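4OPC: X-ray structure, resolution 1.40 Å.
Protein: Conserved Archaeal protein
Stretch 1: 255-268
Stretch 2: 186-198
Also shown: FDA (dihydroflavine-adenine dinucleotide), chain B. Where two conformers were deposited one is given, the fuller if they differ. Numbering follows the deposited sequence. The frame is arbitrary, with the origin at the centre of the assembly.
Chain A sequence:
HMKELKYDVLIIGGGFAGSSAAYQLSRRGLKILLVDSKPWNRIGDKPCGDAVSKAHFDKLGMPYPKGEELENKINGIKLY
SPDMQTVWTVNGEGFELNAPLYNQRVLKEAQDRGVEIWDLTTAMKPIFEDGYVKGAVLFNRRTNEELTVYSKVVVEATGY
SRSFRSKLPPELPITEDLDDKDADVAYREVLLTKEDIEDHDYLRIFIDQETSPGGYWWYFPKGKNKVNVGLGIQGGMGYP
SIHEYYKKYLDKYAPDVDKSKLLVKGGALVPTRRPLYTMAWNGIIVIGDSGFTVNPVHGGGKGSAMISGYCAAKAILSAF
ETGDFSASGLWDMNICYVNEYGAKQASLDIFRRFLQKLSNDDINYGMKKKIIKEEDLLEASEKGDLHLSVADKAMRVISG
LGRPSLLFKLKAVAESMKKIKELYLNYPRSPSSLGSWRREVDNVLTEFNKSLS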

# COMPACT_ATOMS: atom_id res chain seq x y z
N PRO A 255 19.66 -13.39 -13.97
CA PRO A 255 20.59 -13.73 -15.04
C PRO A 255 19.91 -14.55 -16.13
O PRO A 255 20.44 -14.66 -17.23
CB PRO A 255 21.65 -14.58 -14.33
CG PRO A 255 20.93 -15.17 -13.16
CD PRO A 255 19.97 -14.11 -12.72
N ASP A 256 18.73 -15.09 -15.82
CA ASP A 256 18.04 -16.04 -16.68
C ASP A 256 17.04 -15.42 -17.66
O ASP A 256 16.50 -16.12 -18.50
CB ASP A 256 17.31 -17.09 -15.83
CG ASP A 256 16.38 -16.47 -14.80
OD1 ASP A 256 16.74 -15.45 -14.16
OD2 ASP A 256 15.27 -17.02 -14.60
N VAL A 257 16.78 -14.12 -17.54
CA VAL A 257 15.73 -13.52 -18.36
C VAL A 257 16.17 -13.30 -19.80
O VAL A 257 17.34 -13.10 -20.09
CB VAL A 257 15.21 -12.18 -17.80
CG1 VAL A 257 14.49 -12.41 -16.48
CG2 VAL A 257 16.35 -11.18 -17.64
N ASP A 258 15.20 -13.34 -20.71
CA ASP A 258 15.44 -13.04 -22.10
C ASP A 258 15.07 -11.57 -22.31
O ASP A 258 13.89 -11.22 -22.37
CB ASP A 258 14.58 -13.94 -22.98
CG ASP A 258 14.91 -13.81 -24.44
OD1 ASP A 258 15.40 -12.74 -24.85
OD2 ASP A 258 14.68 -14.79 -25.19
N LYS A 259 16.08 -10.71 -22.42
CA LYS A 259 15.85 -9.27 -22.52
C LYS A 259 15.26 -8.84 -23.86
O LYS A 259 14.97 -7.66 -24.07
CB LYS A 259 17.13 -8.50 -22.21
CG LYS A 259 17.51 -8.49 -20.73
CD LYS A 259 18.56 -7.44 -20.42
CE LYS A 259 19.94 -8.04 -20.37
NZ LYS A 259 20.08 -8.91 -19.17
N SER A 260 15.08 -9.80 -24.77
CA SER A 260 14.39 -9.52 -26.03
C SER A 260 12.90 -9.88 -25.94
O SER A 260 12.15 -9.57 -26.86
CB SER A 260 15.05 -10.27 -27.18
OG SER A 260 14.63 -11.63 -27.23
N LYS A 261 12.49 -10.52 -24.85
CA LYS A 261 11.10 -10.93 -24.70
C LYS A 261 10.44 -10.30 -23.47
O LYS A 261 10.07 -10.97 -22.50
CB LYS A 261 10.96 -12.45 -24.70
CG LYS A 261 11.43 -13.09 -26.01
CD LYS A 261 10.84 -12.37 -27.22
CE LYS A 261 11.24 -13.02 -28.54
NZ LYS A 261 12.70 -12.95 -28.82
N LEU A 262 10.29 -9.00 -23.55
CA LEU A 262 9.65 -8.23 -22.50
C LEU A 262 8.13 -8.09 -22.75
O LEU A 262 7.70 -7.84 -23.88
CB LEU A 262 10.34 -6.87 -22.44
CG LEU A 262 9.91 -5.89 -21.36
CD1 LEU A 262 11.12 -5.09 -20.90
CD2 LEU A 262 8.82 -4.97 -21.89
N LEU A 263 7.33 -8.29 -21.71
CA LEU A 263 5.87 -8.18 -21.82
C LEU A 263 5.33 -6.85 -21.31
O LEU A 263 4.30 -6.37 -21.80
CB LEU A 263 5.15 -9.33 -21.10
CG LEU A 263 5.16 -10.75 -21.71
CD1 LEU A 263 6.44 -11.48 -21.40
CD2 LEU A 263 3.96 -11.54 -21.21
N VAL A 264 6.00 -6.26 -20.33
CA VAL A 264 5.58 -4.98 -19.77
C VAL A 264 6.74 -4.34 -19.02
O VAL A 264 7.64 -5.03 -18.55
CB VAL A 264 4.36 -5.16 -18.82
CG1 VAL A 264 4.81 -5.63 -17.45
CG2 VAL A 264 3.55 -3.87 -18.70
N LYS A 265 6.74 -3.01 -18.92
CA LYS A 265 7.77 -2.29 -18.18
C LYS A 265 7.22 -0.96 -17.67
O LYS A 265 6.40 -0.30 -18.34
CB LYS A 265 8.99 -2.06 -19.06
CG LYS A 265 8.69 -1.22 -20.28
CD LYS A 265 9.82 -1.23 -21.29
CE LYS A 265 11.09 -0.63 -20.72
NZ LYS A 265 12.11 -0.41 -21.80
N GLY A 266 7.67 -0.55 -16.49
CA GLY A 266 7.23 0.71 -15.95
C GLY A 266 7.44 0.84 -14.46
O GLY A 266 7.64 -0.15 -13.77
N GLY A 267 7.35 2.07 -13.98
CA GLY A 267 7.53 2.37 -12.58
C GLY A 267 6.51 3.37 -12.07
O GLY A 267 5.77 3.98 -12.84
N ALA A 268 6.51 3.54 -10.75
CA ALA A 268 5.60 4.46 -10.08
C ALA A 268 6.06 4.64 -8.63
O ALA A 268 6.92 3.91 -8.14
CB ALA A 268 4.16 3.93 -10.12
PA FDA B . -3.95 2.94 -8.17
O1A FDA B . -2.86 3.90 -8.48
O2A FDA B . -3.76 1.49 -8.60
O5B FDA B . -5.29 3.46 -8.83
C5B FDA B . -5.62 4.86 -8.81
C4B FDA B . -6.57 5.12 -9.95
O4B FDA B . -7.08 6.46 -9.86
C3B FDA B . -5.95 4.98 -11.35
O3B FDA B . -6.63 3.98 -12.11
C2B FDA B . -6.04 6.40 -11.94
O2B FDA B . -6.28 6.40 -13.34
C1B FDA B . -7.22 6.98 -11.17
N9A FDA B . -7.27 8.43 -11.03
C8A FDA B . -6.34 9.24 -10.43
N7A FDA B . -6.69 10.50 -10.37
C5A FDA B . -7.95 10.52 -10.95
C6A FDA B . -8.88 11.55 -11.15
N6A FDA B . -8.71 12.80 -10.71
N1A FDA B . -10.06 11.23 -11.71
C2A FDA B . -10.26 9.97 -12.11
N3A FDA B . -9.47 8.90 -11.94
C4A FDA B . -8.33 9.25 -11.33
N1 FDA B . 1.41 -4.04 -3.78
C2 FDA B . 1.12 -5.36 -3.56
O2 FDA B . 0.17 -5.70 -2.86
N3 FDA B . 1.91 -6.29 -4.19
C4 FDA B . 3.05 -6.05 -4.93
O4 FDA B . 3.58 -6.97 -5.55
C4X FDA B . 3.34 -4.67 -5.07
N5 FDA B . 4.42 -4.30 -5.81
C5X FDA B . 4.55 -3.00 -6.25
C6 FDA B . 5.49 -2.67 -7.22
C7 FDA B . 5.57 -1.39 -7.74
C7M FDA B . 6.51 -1.12 -8.89
C8 FDA B . 4.74 -0.38 -7.24
C8M FDA B . 4.76 1.01 -7.83
C9 FDA B . 3.81 -0.70 -6.24
C9A FDA B . 3.70 -2.00 -5.76
N10 FDA B . 2.74 -2.37 -4.78
C10 FDA B . 2.50 -3.70 -4.54
C1' FDA B . 1.77 -1.38 -4.24
C2' FDA B . 0.42 -1.49 -4.98
O2' FDA B . 0.63 -1.57 -6.39
C3' FDA B . -0.45 -0.27 -4.67
O3' FDA B . -0.43 -0.05 -3.27
C4' FDA B . -1.92 -0.39 -5.09
O4' FDA B . -2.05 -0.87 -6.43
C5' FDA B . -2.65 0.92 -4.93
O5' FDA B . -4.00 0.80 -5.42
P FDA B . -4.92 2.09 -5.52
O1P FDA B . -6.22 1.64 -6.03
O2P FDA B . -4.90 2.90 -4.23
O3P FDA B . -4.18 3.04 -6.58
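Stretch 2, residues 186-198: AYREVLLTKEDIE

Neighbouring β-strands are joined by a ladder of backbone hydrogen bonds, and the same register decides which side chains sit beside one another. The pairing of residues 186–198 with residues 255–268 illustrates this well. Residues 186–193 form an extended strand that runs against strand 261–268 in the antiparallel sense, with 169° between their N-to-C directions and a closest axial approach of 4.7 Å. Beyond Thr 193 the second stretch continues as loop. Together the two stretches bury 1100 Å² of surface.

The backbone ladder begins at the flavin end. Ala 186 and Ala 268 form a reciprocal pair, Ala 186 N to Ala 268 O at 3.0 Å and Ala 268 N to Ala 186 O at 2.9 Å. Arg 188 and Gly 266 repeat the pattern, with Arg 188 N to Gly 266 O and Gly 266 N to Arg 188 O both at 3.0 Å. Further along, Val 190 N donates to Val 264 O at 3.0 Å, but Val 190 O accepts from Leu 263 N at 2.8 Å, so the partner shifts by one residue. Leu 192 N then reaches Lys 261 O at 3.2 Å. Here the first stretch turns a corner, through a type I turn from Asp 258 to Lys 261, and the pairing resumes with residues before the turn: Leu 192 O accepts from Asp 258 N at 2.8 Å, and just past the strand Lys 194 N donates to Asp 256 O at 2.9 Å. A single strand thus bonds to both arms of the turn. CA-H...O contacts supplement the ladder, the shortest being Glu 189 CA to Val 264 O at 3.2 Å.

Apolar packing follows the register. Leu 191 sits beside the corner, its CB 4.0 Å from Val 257 CB and its CD2 3.9 Å from Leu 262 CB, touching residues before and after the turn. Val 190 CG2 meets Val 264 CG1 at 3.5 Å, and Leu 192 CD2 lies 3.7 Å from Leu 263 CD1. At the flavin end, Ala 186 CB approaches FDA C7M at 3.5 Å.

Two glycines in stretch 1 answer two different constraints, one of space and one of backbone angle. Tyr 187 and Gly 267 have CA atoms only 3.8 Å apart, and an ideal CB on Gly 267 would clash with Ala 186 O at 2.7 Å. The ring of Tyr 187 lies close to this bare backbone, its CD1 3.4 Å from Gly 266 C. Gly 266 itself adopts backbone angles that call for glycine.

Polar side chains complete the contact. Tyr 187 OH donates to Glu 189 OE2 at 2.6 Å within its own strand, while Lys 265 NZ stays 4.4 Å from Glu 189 OE2, beyond a salt bridge. Val 264 CG1 covers one face of the Arg 188 guanidinium, 3.5 Å from Arg 188 CZ. A water links Arg 188 NH1, at 2.9 Å, to Lys 265 O, through a weak bond of 3.0 Å.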

# COMPACT_ATOMS: atom_id res chain seq x y z
N ALA A 186 9.56 2.77 -7.41
CA ALA A 186 9.75 1.37 -7.74
C ALA A 186 9.51 1.16 -9.23
O ALA A 186 8.74 1.89 -9.86
CB ALA A 186 8.83 0.50 -6.90
N TYR A 187 10.20 0.19 -9.81
CA TYR A 187 10.18 -0.05 -11.24
C TYR A 187 10.25 -1.54 -11.47
O TYR A 187 10.97 -2.24 -10.75
CB TYR A 187 11.41 0.61 -11.88
CG TYR A 187 11.57 0.28 -13.34
CD1 TYR A 187 10.85 0.96 -14.31
CD2 TYR A 187 12.43 -0.74 -13.76
CE1 TYR A 187 10.98 0.65 -15.64
CE2 TYR A 187 12.55 -1.06 -15.09
CZ TYR A 187 11.83 -0.36 -16.03
OH TYR A 187 11.93 -0.64 -17.38
N ARG A 188 9.52 -2.04 -12.46
CA ARG A 188 9.57 -3.46 -12.77
C ARG A 188 9.38 -3.75 -14.25
O ARG A 188 8.79 -2.95 -14.99
CB ARG A 188 8.51 -4.22 -11.97
CG ARG A 188 7.04 -3.93 -12.34
CD ARG A 188 6.54 -4.81 -13.50
NE ARG A 188 5.13 -4.64 -13.82
CZ ARG A 188 4.64 -3.66 -14.56
NH1 ARG A 188 5.45 -2.72 -15.04
NH2 ARG A 188 3.34 -3.59 -14.82
N GLU A 189 9.85 -4.92 -14.66
CA GLU A 189 9.55 -5.48 -15.97
C GLU A 189 9.01 -6.89 -15.82
O GLU A 189 9.28 -7.56 -14.83
CB GLU A 189 10.80 -5.47 -16.87
CG GLU A 189 11.43 -4.10 -16.96
CD GLU A 189 12.63 -4.03 -17.87
OE1 GLU A 189 13.25 -5.08 -18.16
OE2 GLU A 189 12.95 -2.90 -18.30
N VAL A 190 8.21 -7.33 -16.78
CA VAL A 190 7.85 -8.74 -16.86
C VAL A 190 8.55 -9.33 -18.08
O VAL A 190 8.40 -8.82 -19.19
CB VAL A 190 6.33 -8.95 -16.92
CG1 VAL A 190 6.02 -10.42 -17.22
CG2 VAL A 190 5.69 -8.52 -15.62
N LEU A 191 9.33 -10.38 -17.85
CA LEU A 191 10.13 -11.00 -18.90
C LEU A 191 9.97 -12.51 -18.92
O LEU A 191 9.69 -13.13 -17.89
CB LEU A 191 11.61 -10.67 -18.66
CG LEU A 191 12.00 -9.19 -18.74
CD1 LEU A 191 12.90 -8.83 -17.59
CD2 LEU A 191 12.68 -8.90 -20.07
N LEU A 192 10.15 -13.10 -20.09
CA LEU A 192 10.26 -14.55 -20.21
C LEU A 192 11.67 -14.98 -19.80
O LEU A 192 12.61 -14.20 -19.89
CB LEU A 192 9.99 -15.00 -21.65
CG LEU A 192 8.63 -14.57 -22.21
CD1 LEU A 192 8.39 -15.14 -23.61
CD2 LEU A 192 7.52 -14.98 -21.26
N THR A 193 11.80 -16.22 -19.32
CA THR A 193 13.10 -16.74 -18.90
C THR A 193 13.57 -17.87 -19.82
O THR A 193 12.76 -18.55 -20.46
CB THR A 193 13.07 -17.27 -17.45
OG1 THR A 193 12.21 -18.42 -17.38
CG2 THR A 193 12.57 -16.20 -16.50
N LYS A 194 14.89 -18.06 -19.88
CA LYS A 194 15.49 -19.06 -20.78
C LYS A 194 15.57 -20.42 -20.11
O LYS A 194 15.67 -21.45 -20.77
CB LYS A 194 16.89 -18.62 -21.18
CG LYS A 194 17.02 -17.19 -21.66
CD LYS A 194 18.46 -16.90 -22.04
CE LYS A 194 18.76 -15.41 -22.06
NZ LYS A 194 20.20 -15.16 -22.36
N GLU A 195 15.55 -20.41 -18.78
CA GLU A 195 15.65 -21.62 -17.99
C GLU A 195 14.44 -21.67 -17.05
O GLU A 195 13.95 -20.62 -16.61
CB GLU A 195 16.95 -21.60 -17.18
CG GLU A 195 17.56 -22.97 -16.93
CD GLU A 195 19.03 -22.88 -16.53
OE1 GLU A 195 19.66 -21.83 -16.81
OE2 GLU A 195 19.55 -23.84 -15.94
N ASP A 196 13.95 -22.87 -16.77
CA ASP A 196 12.85 -23.06 -15.83
C ASP A 196 13.17 -22.39 -14.51
O ASP A 196 14.30 -22.44 -14.03
CB ASP A 196 12.57 -24.55 -15.59
CG ASP A 196 11.96 -25.23 -16.79
OD1 ASP A 196 11.49 -24.53 -17.70
OD2 ASP A 196 11.96 -26.48 -16.81
N ILE A 197 12.17 -21.75 -13.93
CA ILE A 197 12.35 -21.07 -12.67
C ILE A 197 12.32 -22.06 -11.52
O ILE A 197 11.35 -22.80 -11.34
CB ILE A 197 11.27 -19.99 -12.49
CG1 ILE A 197 11.39 -18.95 -13.61
CG2 ILE A 197 11.38 -19.35 -11.12
CD1 ILE A 197 10.30 -17.87 -13.60
N GLU A 198 13.41 -22.08 -10.75
CA GLU A 198 13.50 -22.93 -9.56
C GLU A 198 12.52 -22.47 -8.49
O GLU A 198 12.44 -21.27 -8.20
CB GLU A 198 14.92 -22.90 -9.00
CG GLU A 198 15.94 -23.70 -9.80
CD GLU A 198 15.76 -25.19 -9.63
OE1 GLU A 198 16.20 -25.73 -8.59
OE2 GLU A 198 15.18 -25.83 -10.54
O HOH W 1 4.02 -0.83 -16.66
O HOH W 2 15.70 -19.67 -14.11